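Local coordinates for protein Poly(Beta-D-mannuronate) lyase (Pseudopedobacter saltans, PDB 7O79) that probably cleaves alginate at its mannuronate units, as a polysaccharide lyase of family 6 built on a right-handed parallel beta-helix, at residues G285-K290 and R348-E353; G257-G262 and P310-V315; G341-D346 and N379-N384. All blocks are in the same frame, centred on the assembly; numbering follows the deposited sequence.

Contact 1. Residues G285-K290 and R348-E353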
ATOM      1  N   GLY A 285      17.607 -11.745   0.996  1.00 21.53           N
ATOM      2  CA  GLY A 285      16.904 -12.539   0.014  1.00 20.45           C
ATOM      3  C   GLY A 285      17.185 -14.015   0.195  1.00 22.64           C
ATOM      4  O   GLY A 285      18.104 -14.416   0.918  1.00 20.96           O
ATOM      5  N   GLU A 286      16.396 -14.826  -0.500  1.00 19.92           N
ATOM      6  CA  GLU A 286      16.546 -16.272  -0.449  1.00 22.16           C
ATOM      7  C   GLU A 286      17.296 -16.808  -1.660  1.00 22.33           C
ATOM      8  O   GLU A 286      16.936 -16.514  -2.804  1.00 23.79           O
ATOM      9  CB  GLU A 286      15.192 -16.967  -0.342  1.00 21.82           C
ATOM     10  CG  GLU A 286      15.413 -18.440  -0.061  1.00 21.98           C
ATOM     11  CD  GLU A 286      14.152 -19.212   0.183  1.00 24.96           C
ATOM     12  OE1 GLU A 286      13.176 -19.077  -0.591  1.00 23.38           O
ATOM     13  OE2 GLU A 286      14.166 -19.989   1.152  1.00 23.58           O
ATOM     14  N   TYR A 287      18.323 -17.613  -1.404  1.00 24.95           N
ATOM     15  CA  TYR A 287      19.039 -18.329  -2.459  1.00 24.43           C
ATOM     16  C   TYR A 287      18.216 -19.527  -2.921  1.00 22.59           C
ATOM     17  O   TYR A 287      17.761 -20.314  -2.089  1.00 26.35           O
ATOM     18  CB  TYR A 287      20.388 -18.794  -1.921  1.00 22.62           C
ATOM     19  CG  TYR A 287      21.250 -19.580  -2.882  1.00 24.22           C
ATOM     20  CD1 TYR A 287      21.923 -18.951  -3.934  1.00 24.14           C
ATOM     21  CD2 TYR A 287      21.400 -20.961  -2.735  1.00 23.14           C
ATOM     22  CE1 TYR A 287      22.732 -19.684  -4.805  1.00 25.44           C
ATOM     23  CE2 TYR A 287      22.191 -21.690  -3.591  1.00 22.02           C
ATOM     24  CZ  TYR A 287      22.863 -21.057  -4.615  1.00 27.48           C
ATOM     25  OH  TYR A 287      23.657 -21.807  -5.454  1.00 30.76           O
ATOM     26  N   ILE A 288      18.019 -19.673  -4.237  1.00 24.61           N
ATOM     27  CA  ILE A 288      17.196 -20.749  -4.787  1.00 26.55           C
ATOM     28  C   ILE A 288      17.885 -21.528  -5.894  1.00 26.26           C
ATOM     29  O   ILE A 288      17.273 -22.434  -6.465  1.00 23.93           O
ATOM     30  CB  ILE A 288      15.830 -20.233  -5.297  1.00 24.69           C
ATOM     31  CG1 ILE A 288      16.018 -19.390  -6.566  1.00 26.82           C
ATOM     32  CG2 ILE A 288      15.064 -19.493  -4.212  1.00 23.60           C
ATOM     33  CD1 ILE A 288      14.731 -19.140  -7.342  1.00 31.34           C
ATOM     34  N   GLU A 289      19.133 -21.205  -6.237  1.00 26.52           N
ATOM     35  CA  GLU A 289      19.744 -21.856  -7.390  1.00 26.26           C
ATOM     36  C   GLU A 289      19.897 -23.350  -7.155  1.00 26.18           C
ATOM     37  O   GLU A 289      19.740 -24.148  -8.085  1.00 24.72           O
ATOM     38  CB  GLU A 289      21.096 -21.218  -7.710  1.00 27.97           C
ATOM     39  CG  GLU A 289      21.810 -21.823  -8.932  1.00 32.83           C
ATOM     40  CD  GLU A 289      20.962 -21.806 -10.203  1.00 43.81           C
ATOM     41  OE1 GLU A 289      20.674 -22.899 -10.745  1.00 49.91           O
ATOM     42  OE2 GLU A 289      20.554 -20.709 -10.647  1.00 45.46           O
ATOM     43  N   LYS A 290      20.197 -23.746  -5.925  1.00 24.91           N
ATOM     44  CA  LYS A 290      20.279 -25.159  -5.575  1.00 26.66           C
ATOM     45  C   LYS A 290      20.042 -25.306  -4.078  1.00 24.36           C
ATOM     46  O   LYS A 290      20.027 -24.324  -3.329  1.00 24.50           O
ATOM     47  CB  LYS A 290      21.629 -25.749  -5.987  1.00 28.03           C
ATOM     48  CG  LYS A 290      22.762 -25.347  -5.099  1.00 27.61           C
ATOM     49  CD  LYS A 290      24.105 -25.715  -5.712  1.00 33.69           C
ATOM     50  N   ARG A 348      17.329 -17.994   3.424  1.00 24.12           N
ATOM     51  CA  ARG A 348      17.280 -16.529   3.525  1.00 22.51           C
ATOM     52  C   ARG A 348      18.583 -15.937   4.064  1.00 26.33           C
ATOM     53  O   ARG A 348      18.667 -15.407   5.181  1.00 26.40           O
ATOM     54  CB  ARG A 348      16.098 -16.095   4.379  1.00 21.73           C
ATOM     55  CG  ARG A 348      14.750 -16.457   3.786  1.00 26.00           C
ATOM     56  CD  ARG A 348      13.735 -16.379   4.878  1.00 26.01           C
ATOM     57  NE  ARG A 348      13.599 -15.007   5.339  1.00 25.88           N
ATOM     58  CZ  ARG A 348      12.610 -14.602   6.121  1.00 29.65           C
ATOM     59  NH1 ARG A 348      11.704 -15.494   6.532  1.00 24.65           N
ATOM     60  NH2 ARG A 348      12.545 -13.329   6.505  1.00 24.56           N
ATOM     61  N   MET A 349      19.580 -15.987   3.206  1.00 19.89           N
ATOM     62  CA  MET A 349      20.956 -15.616   3.464  1.00 23.54           C
ATOM     63  C   MET A 349      21.618 -14.709   2.425  1.00 26.79           C
ATOM     64  O   MET A 349      22.833 -14.482   2.509  1.00 25.33           O
ATOM     65  CB  MET A 349      21.751 -16.900   3.706  1.00 25.07           C
ATOM     66  CG  MET A 349      21.585 -17.874   2.511  1.00 28.79           C
ATOM     67  SD  MET A 349      22.336 -17.685   0.977  1.00 30.68           S
ATOM     68  CE  MET A 349      24.066 -17.955   1.311  1.00 37.14           C
ATOM     69  N   LEU A 350      20.861 -14.097   1.517  1.00 24.17           N
ATOM     70  CA  LEU A 350      21.433 -13.197   0.525  1.00 23.42           C
ATOM     71  C   LEU A 350      21.469 -11.786   1.113  1.00 23.57           C
ATOM     72  O   LEU A 350      20.435 -11.128   1.241  1.00 23.81           O
ATOM     73  CB  LEU A 350      20.631 -13.258  -0.776  1.00 23.34           C
ATOM     74  CG  LEU A 350      20.684 -14.620  -1.487  1.00 24.77           C
ATOM     75  CD1 LEU A 350      19.796 -14.621  -2.713  1.00 22.56           C
ATOM     76  CD2 LEU A 350      22.123 -15.031  -1.869  1.00 25.57           C
ATOM     77  N   LEU A 351      22.662 -11.325   1.468  1.00 25.67           N
ATOM     78  CA  LEU A 351      22.828  -9.980   1.982  1.00 25.14           C
ATOM     79  C   LEU A 351      22.622  -8.960   0.858  1.00 21.24           C
ATOM     80  O   LEU A 351      22.993  -9.214  -0.290  1.00 22.91           O
ATOM     81  CB  LEU A 351      24.225  -9.830   2.571  1.00 25.02           C
ATOM     82  CG  LEU A 351      24.479 -10.725   3.781  1.00 28.64           C
ATOM     83  CD1 LEU A 351      25.903 -10.565   4.263  1.00 30.24           C
ATOM     84  CD2 LEU A 351      23.485 -10.367   4.894  1.00 29.35           C
ATOM     85  N   PRO A 352      22.055  -7.791   1.167  1.00 22.01           N
ATOM     86  CA  PRO A 352      21.881  -6.768   0.129  1.00 21.92           C
ATOM     87  C   PRO A 352      23.224  -6.414  -0.496  1.00 27.38           C
ATOM     88  O   PRO A 352      24.257  -6.425   0.176  1.00 24.07           O
ATOM     89  CB  PRO A 352      21.265  -5.586   0.889  1.00 21.52           C
ATOM     90  CG  PRO A 352      20.614  -6.240   2.125  1.00 22.42           C
ATOM     91  CD  PRO A 352      21.590  -7.317   2.486  1.00 21.95           C
ATOM     92  N   GLU A 353      23.212  -6.159  -1.810  1.00 24.71           N
ATOM     93  CA  GLU A 353      24.449  -5.946  -2.548  1.00 23.69           C
ATOM     94  C   GLU A 353      24.206  -4.940  -3.662  1.00 24.23           C
ATOM     95  O   GLU A 353      23.102  -4.835  -4.196  1.00 22.45           O
ATOM     96  CB  GLU A 353      25.002  -7.248  -3.146  1.00 24.73           C
ATOM     97  CG  GLU A 353      24.115  -7.812  -4.259  1.00 29.63           C
ATOM     98  CD  GLU A 353      24.691  -9.017  -4.998  1.00 34.94           C
ATOM     99  OE1 GLU A 353      25.759  -9.543  -4.609  1.00 39.58           O
ATOM    100  OE2 GLU A 353      24.041  -9.453  -5.977  1.00 34.92           O
TER
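Arg348 opens the contact by laying its aliphatic part beside the start of Glu286: CG of Arg348 sits 4.2 Å from CB of Glu286. CA of Arg348 makes a bent CA-H...O contact (3.5 Å) with O of Gly285. The guanidinium runs on toward Tyr312, while OE2 of Glu286 stays 6.5 Å from NE of Arg348 and forms its salt bridge with Arg311. In Met349, CG stands between the backbone N and the carbonyl carbon (chi1 55°), and the bend at chi2 (74°) brings SD to 3.7 Å from CB of Tyr287, oblique to the ring, a Met-aromatic contact. Leu350 carries most of the packing. Its N gives a 2.8 Å hydrogen bond to O of Gly285, and its O accepts one of 2.9 Å from N of Gly285, on a lone pair. Because Met349 and Leu350 both face Gly285, the pairing is a classic beta bulge in an isolated antiparallel bridge between two loops of the beta-helix. CD1 of Leu350 reaches O of Glu286 at 3.4 Å, and CD2 meets CB of Tyr287. Both backbone polar groups of buried Gly285 are thus satisfied by Leu350, and main chain joins the loops, with Leu350, Met349 and Tyr287 packed beside the bridge.

Contact 2. Residues G257-G262 and P310-V315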
ATOM      1  N   GLY A 257       9.393   2.305   9.684  1.00 21.57           N
ATOM      2  CA  GLY A 257       9.490   3.088   8.476  1.00 22.72           C
ATOM      3  C   GLY A 257       9.221   2.337   7.188  1.00 25.40           C
ATOM      4  O   GLY A 257       8.070   2.020   6.848  1.00 24.19           O
ATOM      5  N   ILE A 258      10.292   2.074   6.451  1.00 21.34           N
ATOM      6  CA  ILE A 258      10.226   1.489   5.119  1.00 20.69           C
ATOM      7  C   ILE A 258      10.992   0.171   5.117  1.00 19.57           C
ATOM      8  O   ILE A 258      12.069   0.064   5.717  1.00 19.88           O
ATOM      9  CB  ILE A 258      10.768   2.488   4.069  1.00 23.62           C
ATOM     10  CG1 ILE A 258       9.889   3.746   4.057  1.00 20.40           C
ATOM     11  CG2 ILE A 258      10.845   1.873   2.691  1.00 18.96           C
ATOM     12  CD1 ILE A 258      10.556   4.995   3.470  1.00 21.65           C
ATOM     13  N   ARG A 259      10.421  -0.838   4.457  1.00 22.20           N
ATOM     14  CA  ARG A 259      11.037  -2.157   4.370  1.00 18.96           C
ATOM     15  C   ARG A 259      10.907  -2.714   2.956  1.00 20.45           C
ATOM     16  O   ARG A 259       9.815  -2.695   2.377  1.00 21.16           O
ATOM     17  CB  ARG A 259      10.406  -3.114   5.372  1.00 19.81           C
ATOM     18  CG  ARG A 259      10.660  -4.560   5.052  1.00 20.22           C
ATOM     19  CD  ARG A 259      10.529  -5.433   6.279  1.00 21.27           C
ATOM     20  NE  ARG A 259       9.154  -5.780   6.636  1.00 21.57           N
ATOM     21  CZ  ARG A 259       8.467  -6.818   6.152  1.00 26.42           C
ATOM     22  NH1 ARG A 259       8.990  -7.601   5.211  1.00 21.69           N
ATOM     23  NH2 ARG A 259       7.238  -7.064   6.600  1.00 19.29           N
ATOM     24  N   LEU A 260      12.022  -3.207   2.398  1.00 20.02           N
ATOM     25  CA  LEU A 260      12.037  -3.675   1.017  1.00 19.45           C
ATOM     26  C   LEU A 260      12.644  -5.065   0.904  1.00 21.25           C
ATOM     27  O   LEU A 260      13.648  -5.371   1.560  1.00 20.67           O
ATOM     28  CB  LEU A 260      12.856  -2.762   0.080  1.00 20.81           C
ATOM     29  CG  LEU A 260      12.274  -1.478  -0.512  1.00 22.63           C
ATOM     30  CD1 LEU A 260      11.050  -1.793  -1.390  1.00 22.87           C
ATOM     31  CD2 LEU A 260      11.971  -0.462   0.547  1.00 24.65           C
ATOM     32  N   ALA A 261      12.061  -5.876   0.020  1.00 18.38           N
ATOM     33  CA  ALA A 261      12.768  -6.958  -0.665  1.00 18.23           C
ATOM     34  C   ALA A 261      12.791  -6.649  -2.159  1.00 21.51           C
ATOM     35  O   ALA A 261      11.895  -5.972  -2.674  1.00 20.81           O
ATOM     36  CB  ALA A 261      12.090  -8.314  -0.427  1.00 18.46           C
ATOM     37  N   GLY A 262      13.816  -7.136  -2.863  1.00 18.74           N
ATOM     38  CA  GLY A 262      13.823  -7.067  -4.314  1.00 21.87           C
ATOM     39  C   GLY A 262      14.777  -6.012  -4.859  1.00 24.62           C
ATOM     40  O   GLY A 262      15.455  -5.287  -4.125  1.00 19.80           O
ATOM     41  N   PRO A 310      12.032 -17.338  -4.790  1.00 25.10           N
ATOM     42  CA  PRO A 310      12.530 -17.104  -3.432  1.00 22.03           C
ATOM     43  C   PRO A 310      11.407 -16.643  -2.529  1.00 24.15           C
ATOM     44  O   PRO A 310      10.438 -16.018  -2.971  1.00 23.53           O
ATOM     45  CB  PRO A 310      13.596 -16.008  -3.604  1.00 25.59           C
ATOM     46  CG  PRO A 310      13.504 -15.528  -4.984  1.00 27.68           C
ATOM     47  CD  PRO A 310      12.496 -16.315  -5.747  1.00 26.88           C
ATOM     48  N   ARG A 311      11.555 -16.976  -1.240  1.00 21.02           N
ATOM     49  CA  ARG A 311      10.673 -16.427  -0.215  1.00 24.10           C
ATOM     50  C   ARG A 311      10.767 -14.903  -0.173  1.00 24.35           C
ATOM     51  O   ARG A 311       9.750 -14.219  -0.006  1.00 23.97           O
ATOM     52  CB  ARG A 311      11.027 -17.021   1.151  1.00 23.98           C
ATOM     53  CG  ARG A 311      10.450 -18.441   1.386  1.00 20.01           C
ATOM     54  CD  ARG A 311      11.183 -19.129   2.531  1.00 18.72           C
ATOM     55  NE  ARG A 311      10.505 -20.381   2.878  1.00 26.71           N
ATOM     56  CZ  ARG A 311      10.784 -21.559   2.327  1.00 26.69           C
ATOM     57  NH1 ARG A 311      11.754 -21.662   1.423  1.00 21.50           N
ATOM     58  NH2 ARG A 311      10.102 -22.638   2.685  1.00 23.37           N
ATOM     59  N   TYR A 312      11.983 -14.360  -0.306  1.00 25.30           N
ATOM     60  CA  TYR A 312      12.234 -12.914  -0.380  1.00 25.21           C
ATOM     61  C   TYR A 312      13.228 -12.637  -1.506  1.00 21.51           C
ATOM     62  O   TYR A 312      14.238 -13.333  -1.622  1.00 23.65           O
ATOM     63  CB  TYR A 312      12.782 -12.363   0.959  1.00 22.54           C
ATOM     64  CG  TYR A 312      11.746 -12.371   2.069  1.00 26.71           C
ATOM     65  CD1 TYR A 312      11.525 -13.521   2.824  1.00 27.59           C
ATOM     66  CD2 TYR A 312      10.969 -11.243   2.341  1.00 24.72           C
ATOM     67  CE1 TYR A 312      10.561 -13.559   3.816  1.00 27.17           C
ATOM     68  CE2 TYR A 312      10.011 -11.263   3.351  1.00 26.56           C
ATOM     69  CZ  TYR A 312       9.815 -12.435   4.081  1.00 29.38           C
ATOM     70  OH  TYR A 312       8.879 -12.494   5.089  1.00 29.71           O
ATOM     71  N   GLY A 313      12.945 -11.633  -2.335  1.00 22.65           N
ATOM     72  CA  GLY A 313      13.894 -11.249  -3.376  1.00 23.99           C
ATOM     73  C   GLY A 313      15.143 -10.572  -2.820  1.00 22.21           C
ATOM     74  O   GLY A 313      15.081  -9.731  -1.922  1.00 21.72           O
ATOM     75  N   HIS A 314      16.294 -10.953  -3.372  1.00 22.86           N
ATOM     76  CA  HIS A 314      17.569 -10.326  -3.045  1.00 24.72           C
ATOM     77  C   HIS A 314      17.473  -8.814  -3.265  1.00 24.16           C
ATOM     78  O   HIS A 314      16.975  -8.365  -4.297  1.00 22.41           O
ATOM     79  CB  HIS A 314      18.646 -10.937  -3.951  1.00 26.71           C
ATOM     80  CG  HIS A 314      20.055 -10.688  -3.509  1.00 27.18           C
ATOM     81  ND1 HIS A 314      21.141 -11.145  -4.223  1.00 30.56           N
ATOM     82  CD2 HIS A 314      20.559 -10.057  -2.419  1.00 26.32           C
ATOM     83  CE1 HIS A 314      22.254 -10.806  -3.594  1.00 29.43           C
ATOM     84  NE2 HIS A 314      21.928 -10.140  -2.501  1.00 26.72           N
ATOM     85  N   VAL A 315      17.904  -8.025  -2.280  1.00 22.61           N
ATOM     86  CA  VAL A 315      17.865  -6.564  -2.401  1.00 23.29           C
ATOM     87  C   VAL A 315      19.163  -6.118  -3.069  1.00 24.64           C
ATOM     88  O   VAL A 315      20.231  -6.054  -2.441  1.00 23.52           O
ATOM     89  CB  VAL A 315      17.657  -5.862  -1.056  1.00 21.59           C
ATOM     90  CG1 VAL A 315      17.597  -4.343  -1.263  1.00 21.73           C
ATOM     91  CG2 VAL A 315      16.361  -6.316  -0.382  1.00 21.04           C
TER
HETATM   92  O   HOH W   1       7.440 -10.176   5.630  1.00 26.15           O
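CG of Tyr312 is anti to its carbonyl carbon (chi1 -69°), and the ring turns an edge to Ala261, with CD2 of Tyr312 4.2 Å from CB of Ala261. In Val315 the branch CG1 is anti to the backbone N (chi1 -179°) and CG2 is anti to the carbonyl carbon; CG2 touches O of Leu260 at 3.5 Å and also approaches N of Gly262, while CG1 packs against O of Gly262. Between these two side chains the backbones meet at Gly262, whose N makes a weak hydrogen bond of 3.0 Å to O of Gly313. The CA-H of Val315 points almost straight at O of Gly262, with 3.2 Å from CA to O. The chains come close where two glycines meet, CA of Gly262 lying 4.3 Å from CA of Gly313, and Gly262 has a positive phi (106°) of a kind glycine readily adopts. The strand ending at Leu260 belongs to one coil of the right-handed parallel beta-helix, and residues 310-315 belong to a long excursion that returns across the end of this strand before strand 319-328. Farther along, a water links the polar tips: it accepts from NH1 of Arg259 at 3.0 Å and lies 2.8 Å from OH of Tyr312, in the plane of the ring. The arginine is also held by Tyr256, which accepts from NE, and the Tyr312 ring has a cation-pi partner in Arg235.

Contact 3. Residues G341-D346 and N379-N384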
ATOM      1  N   GLY A 341      21.618 -17.368   9.067  1.00 29.85           N
ATOM      2  CA  GLY A 341      22.930 -17.921   8.830  1.00 32.46           C
ATOM      3  C   GLY A 341      23.025 -19.434   8.917  1.00 33.26           C
ATOM      4  O   GLY A 341      24.113 -19.983   8.735  1.00 33.83           O
ATOM      5  N   ASN A 342      21.919 -20.127   9.201  1.00 31.44           N
ATOM      6  CA  ASN A 342      21.891 -21.587   9.276  1.00 31.62           C
ATOM      7  C   ASN A 342      20.848 -22.060   8.280  1.00 31.49           C
ATOM      8  O   ASN A 342      19.692 -22.340   8.648  1.00 27.24           O
ATOM      9  CB  ASN A 342      21.585 -22.097  10.681  1.00 34.24           C
ATOM     10  CG  ASN A 342      22.683 -21.760  11.664  1.00 37.15           C
ATOM     11  OD1 ASN A 342      23.868 -21.979  11.395  1.00 42.27           O
ATOM     12  ND2 ASN A 342      22.295 -21.238  12.821  1.00 43.05           N
ATOM     13  N   PRO A 343      21.217 -22.138   7.007  1.00 29.10           N
ATOM     14  CA  PRO A 343      20.255 -22.554   5.982  1.00 29.97           C
ATOM     15  C   PRO A 343      19.664 -23.917   6.302  1.00 28.80           C
ATOM     16  O   PRO A 343      20.360 -24.831   6.740  1.00 31.57           O
ATOM     17  CB  PRO A 343      21.085 -22.588   4.688  1.00 28.76           C
ATOM     18  CG  PRO A 343      22.511 -22.324   5.097  1.00 36.78           C
ATOM     19  CD  PRO A 343      22.495 -21.672   6.440  1.00 31.52           C
ATOM     20  N   GLY A 344      18.359 -24.026   6.109  1.00 29.48           N
ATOM     21  CA  GLY A 344      17.645 -25.272   6.309  1.00 26.38           C
ATOM     22  C   GLY A 344      16.446 -25.276   5.393  1.00 29.45           C
ATOM     23  O   GLY A 344      16.606 -25.270   4.161  1.00 26.46           O
ATOM     24  N   ALA A 345      15.244 -25.261   5.984  1.00 21.84           N
ATOM     25  CA  ALA A 345      14.027 -25.155   5.194  1.00 27.09           C
ATOM     26  C   ALA A 345      14.045 -23.903   4.315  1.00 25.23           C
ATOM     27  O   ALA A 345      13.600 -23.944   3.163  1.00 22.27           O
ATOM     28  CB  ALA A 345      12.807 -25.169   6.119  1.00 25.31           C
ATOM     29  N   ASP A 346      14.553 -22.781   4.831  1.00 28.63           N
ATOM     30  CA  ASP A 346      14.734 -21.607   3.991  1.00 27.00           C
ATOM     31  C   ASP A 346      16.222 -21.337   3.845  1.00 26.25           C
ATOM     32  O   ASP A 346      17.053 -21.785   4.645  1.00 25.09           O
ATOM     33  CB  ASP A 346      14.043 -20.353   4.558  1.00 21.44           C
ATOM     34  CG  ASP A 346      14.698 -19.834   5.831  1.00 29.73           C
ATOM     35  OD1 ASP A 346      15.802 -19.247   5.721  1.00 30.98           O
ATOM     36  OD2 ASP A 346      14.079 -19.911   6.911  1.00 33.04           O
ATOM     37  N   ASN A 379      29.259 -20.028   8.918  1.00 45.40           N
ATOM     38  CA  ASN A 379      28.841 -21.368   8.543  1.00 46.79           C
ATOM     39  C   ASN A 379      29.578 -21.799   7.275  1.00 45.74           C
ATOM     40  O   ASN A 379      29.564 -21.066   6.275  1.00 43.94           O
ATOM     41  CB  ASN A 379      27.320 -21.396   8.344  1.00 43.87           C
ATOM     42  CG  ASN A 379      26.750 -22.809   8.243  1.00 47.94           C
ATOM     43  OD1 ASN A 379      27.363 -23.711   7.660  1.00 43.89           O
ATOM     44  ND2 ASN A 379      25.568 -23.009   8.833  1.00 39.52           N
ATOM     45  N   PRO A 380      30.269 -22.943   7.292  1.00 45.02           N
ATOM     46  CA  PRO A 380      31.111 -23.319   6.143  1.00 44.08           C
ATOM     47  C   PRO A 380      30.362 -23.427   4.826  1.00 38.10           C
ATOM     48  O   PRO A 380      30.934 -23.117   3.774  1.00 34.21           O
ATOM     49  CB  PRO A 380      31.675 -24.672   6.586  1.00 41.67           C
ATOM     50  CG  PRO A 380      31.815 -24.475   8.068  1.00 44.55           C
ATOM     51  CD  PRO A 380      30.471 -23.876   8.414  1.00 45.41           C
ATOM     52  N   ILE A 381      29.101 -23.861   4.837  1.00 41.31           N
ATOM     53  CA  ILE A 381      28.377 -23.987   3.577  1.00 41.52           C
ATOM     54  C   ILE A 381      27.981 -22.647   2.979  1.00 40.82           C
ATOM     55  O   ILE A 381      27.460 -22.622   1.860  1.00 36.51           O
ATOM     56  CB  ILE A 381      27.120 -24.857   3.738  1.00 42.99           C
ATOM     57  CG1 ILE A 381      26.106 -24.142   4.618  1.00 41.86           C
ATOM     58  CG2 ILE A 381      27.486 -26.237   4.268  1.00 46.48           C
ATOM     59  CD1 ILE A 381      24.815 -24.869   4.704  1.00 43.90           C
ATOM     60  N   LEU A 382      28.216 -21.535   3.683  1.00 41.15           N
ATOM     61  CA  LEU A 382      28.025 -20.197   3.134  1.00 37.58           C
ATOM     62  C   LEU A 382      29.339 -19.484   2.825  1.00 41.72           C
ATOM     63  O   LEU A 382      29.323 -18.289   2.511  1.00 40.23           O
ATOM     64  CB  LEU A 382      27.200 -19.345   4.098  1.00 39.15           C
ATOM     65  CG  LEU A 382      25.881 -19.941   4.565  1.00 41.67           C
ATOM     66  CD1 LEU A 382      25.067 -18.879   5.283  1.00 30.65           C
ATOM     67  CD2 LEU A 382      25.112 -20.481   3.347  1.00 38.03           C
ATOM     68  N   ALA A 383      30.472 -20.192   2.876  1.00 40.07           N
ATOM     69  CA  ALA A 383      31.768 -19.523   2.817  1.00 41.15           C
ATOM     70  C   ALA A 383      32.034 -18.886   1.455  1.00 41.68           C
ATOM     71  O   ALA A 383      32.635 -17.806   1.380  1.00 41.65           O
ATOM     72  CB  ALA A 383      32.875 -20.517   3.179  1.00 42.80           C
ATOM     73  N   ASN A 384      31.603 -19.517   0.363  1.00 36.90           N
ATOM     74  CA  ASN A 384      31.989 -19.028  -0.958  1.00 41.88           C
ATOM     75  C   ASN A 384      31.022 -18.011  -1.527  1.00 34.84           C
ATOM     76  O   ASN A 384      31.176 -17.611  -2.681  1.00 41.06           O
ATOM     77  CB  ASN A 384      32.158 -20.195  -1.932  1.00 41.82           C
ATOM     78  CG  ASN A 384      33.271 -21.110  -1.513  1.00 42.71           C
ATOM     79  OD1 ASN A 384      34.149 -20.704  -0.741  1.00 39.97           O
ATOM     80  ND2 ASN A 384      33.264 -22.342  -2.017  1.00 42.08           N
TER
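Pro343 and three side chains of the 379-384 turn reach toward each other tip to tip. CG of the proline meets CD1 of Ile381 at 3.5 Å, tighter than usual for two carbons, and CD2 of Leu382 at 3.6 Å, so that one ring corner is touched by two branched chains. The other leucine branch, CD1, lies near CD of Pro343 and 3.7 Å from O of Gly341. Beside this apolar patch the side chains of Asn342 and Asn379 cross obliquely, their amide planes 58° apart. ND2 of Asn379 donates to OD1 of Asn342 at 3.2 Å, meeting a lone pair in the plane of that acceptor carbonyl, and gives a second, weak bond to O of Gly341 at 3.4 Å. Both segments are loops projecting from consecutive turns of the parallel beta-helix, one after strand 333-337 and the other after strand 371-373; the second loop, 379-384, contains the short 3-10 segment 380-382. With CG anti to the backbone N (chi1 -168°), CG of Asn379 lies 3.9 Å from O of Gly341. OD1 of Asn379 accepts a weak bond from N of Ile381, within the 3-10 segment, an Asx turn. An alanine in place of Asn379 would probably leave OD1 of Asn342 without this donor and N of Ile381 without its side-chain acceptor. Leu382 also packs on Met349, and Ser377 gives O of Gly341 another weak hydrogen bond.

The three contacts tie together loops, and in contact 2 the end of strand 255-260, from neighbouring turns of the beta-helix on the same side of the chain's centre. Contact 1 lies in the middle, its centre about 11 Å from that of contact 2 and about 10 Å from that of contact 3, whereas contacts 2 and 3 are centred about 19 Å apart. Contact 1 is joined to contact 2 by two probable hydrogen bonds, NE2 of His314 with O of Leu351 (2.6 Å) and N of Glu286 with O of Tyr312 (2.9 Å). Its link to contact 3 is packing, CE of Met349 against CD2 of Leu382 at 3.4 Å and OE2 of Glu286 against CA of Asp346. Arg311 spans further, pairing with Glu286 and packing on Asp346.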